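Local coordinates for protein nucleocapsid (PDB 4AKL) that probably binds single- and double-stranded RNA, helps package the viral genome and cuts double-stranded DNA without sequence specificity, at residues M13-F17 with I77-W82. Residues are numbered along the deposited sequence; the frame is centred on the assembly and turned at random.
Sequences MNKWF and IYECAW
An aromatic side chain at a helix-helix crossing can combine a Met-aromatic contact, a T-shaped stack and a hydroxyl hydrogen bond, and residues 13-17 and 77-82 illustrate the principle. Both segments are regular alpha-helix, their axes 10.6 Å apart at closest approach and the N-to-C directions of these short segments 125° apart, and Met13 lies across from Trp82 (CA to CA 6.9 Å) and Phe17 across from Tyr78 (CA to CA 6.4 Å). Met13 and Tyr78 bury the most surface. With chi1 t and chi2 p, Met13 places its CE methyl over one face of the Tyr78 ring, with SD 5.1 Å from the ring centroid, a Met-aromatic contact; CE reaches Tyr78 O at 3.4 Å and Ala81 CB at 3.5 Å, while SD also lies at the edge of the Trp82 ring. Tyr78, chi1 t, turns its edge onto the face of Phe17 in a T-shaped stack (centroids 5.2 Å, planes 87°). Its OH donates a hydrogen bond to Asn14 OD1 (2.6 Å). Trp16 CZ3 adds packing on Ala81 CB (3.7 Å). This mostly buried interface fastens the N-terminal helix 10-24 onto the short helix 77-83, where Glu79, its CA-to-CB bond directed away, bonds Ser33, Asn142 and Asn144; separately, Trp82 NE1 is hydrogen-bonded to Phe139 O.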
# COMPACT_ATOMS: atom_id res chain seq x y z
N MET A 13 -19.12 15.07 10.52
CA MET A 13 -18.15 14.27 11.20
C MET A 13 -17.60 14.94 12.44
O MET A 13 -17.48 14.28 13.47
CB MET A 13 -16.97 13.84 10.26
CG MET A 13 -15.94 12.93 10.95
SD MET A 13 -16.48 11.22 11.16
CE MET A 13 -15.84 10.91 12.81
N ASN A 14 -17.24 16.21 12.37
CA ASN A 14 -16.62 16.88 13.58
C ASN A 14 -17.52 16.88 14.78
O ASN A 14 -17.07 16.67 15.89
CB ASN A 14 -16.16 18.29 13.30
CG ASN A 14 -14.88 18.33 12.47
OD1 ASN A 14 -14.12 17.39 12.41
ND2 ASN A 14 -14.66 19.46 11.84
N LYS A 15 -18.80 17.10 14.55
CA LYS A 15 -19.78 17.16 15.65
C LYS A 15 -20.01 15.78 16.25
O LYS A 15 -20.07 15.65 17.48
CB LYS A 15 -21.09 17.78 15.18
CG LYS A 15 -21.01 19.28 15.01
CD LYS A 15 -22.41 19.88 14.90
CE LYS A 15 -22.37 21.39 14.94
NZ LYS A 15 -23.70 21.97 15.23
N TRP A 16 -20.11 14.75 15.39
CA TRP A 16 -20.26 13.41 15.87
C TRP A 16 -19.07 13.08 16.79
O TRP A 16 -19.24 12.51 17.87
CB TRP A 16 -20.35 12.42 14.69
CG TRP A 16 -20.61 11.05 15.10
CD1 TRP A 16 -21.81 10.44 15.10
CD2 TRP A 16 -19.65 10.10 15.55
NE1 TRP A 16 -21.67 9.13 15.54
CE2 TRP A 16 -20.35 8.91 15.83
CE3 TRP A 16 -18.26 10.13 15.76
CZ2 TRP A 16 -19.71 7.77 16.30
CZ3 TRP A 16 -17.64 9.02 16.23
CH2 TRP A 16 -18.36 7.84 16.50
N PHE A 17 -17.88 13.45 16.36
CA PHE A 17 -16.67 13.18 17.13
C PHE A 17 -16.57 13.95 18.48
O PHE A 17 -16.07 13.38 19.46
CB PHE A 17 -15.44 13.50 16.30
CG PHE A 17 -14.16 13.31 17.04
CD1 PHE A 17 -13.72 12.05 17.35
CD2 PHE A 17 -13.38 14.40 17.43
CE1 PHE A 17 -12.53 11.86 18.03
CE2 PHE A 17 -12.19 14.24 18.10
CZ PHE A 17 -11.76 12.95 18.40
N ILE A 77 -9.74 6.94 16.62
CA ILE A 77 -11.22 7.00 16.57
C ILE A 77 -11.81 7.84 15.46
O ILE A 77 -12.75 7.41 14.76
CB ILE A 77 -11.80 7.47 17.87
CG1 ILE A 77 -11.51 6.43 18.96
CG2 ILE A 77 -13.30 7.63 17.74
CD1 ILE A 77 -12.13 5.01 18.69
N TYR A 78 -11.26 9.03 15.29
CA TYR A 78 -11.82 10.00 14.34
C TYR A 78 -11.79 9.44 12.94
O TYR A 78 -12.79 9.44 12.24
CB TYR A 78 -11.03 11.31 14.37
CG TYR A 78 -11.60 12.39 13.48
CD1 TYR A 78 -12.56 13.24 13.95
CD2 TYR A 78 -11.16 12.55 12.15
CE1 TYR A 78 -13.09 14.23 13.15
CE2 TYR A 78 -11.70 13.55 11.32
CZ TYR A 78 -12.65 14.38 11.83
OH TYR A 78 -13.20 15.38 11.06
N GLU A 79 -10.64 8.92 12.56
CA GLU A 79 -10.46 8.47 11.18
C GLU A 79 -11.15 7.14 10.94
O GLU A 79 -11.73 6.96 9.86
CB GLU A 79 -8.99 8.42 10.81
CG GLU A 79 -8.36 9.78 10.71
CD GLU A 79 -7.98 10.46 12.06
OE1 GLU A 79 -7.88 9.75 13.09
OE2 GLU A 79 -7.79 11.72 12.06
N CYS A 80 -11.11 6.24 11.94
CA CYS A 80 -11.83 4.96 11.86
C CYS A 80 -13.33 5.23 11.74
O CYS A 80 -14.02 4.61 10.92
CB CYS A 80 -11.54 4.08 13.09
SG CYS A 80 -9.85 3.49 13.20
N ALA A 81 -13.84 6.17 12.54
CA ALA A 81 -15.27 6.51 12.43
C ALA A 81 -15.57 7.09 11.05
O ALA A 81 -16.59 6.76 10.43
CB ALA A 81 -15.68 7.44 13.50
N TRP A 82 -14.70 7.97 10.55
CA TRP A 82 -14.89 8.52 9.21
C TRP A 82 -14.90 7.41 8.12
O TRP A 82 -15.75 7.42 7.22
CB TRP A 82 -13.80 9.55 8.92
CG TRP A 82 -13.76 10.12 7.51
CD1 TRP A 82 -12.81 9.86 6.56
CD2 TRP A 82 -14.68 11.05 6.90
NE1 TRP A 82 -13.06 10.55 5.42
CE2 TRP A 82 -14.21 11.30 5.58
CE3 TRP A 82 -15.85 11.70 7.34
CZ2 TRP A 82 -14.88 12.15 4.69
CZ3 TRP A 82 -16.51 12.55 6.46
CH2 TRP A 82 -16.02 12.77 5.15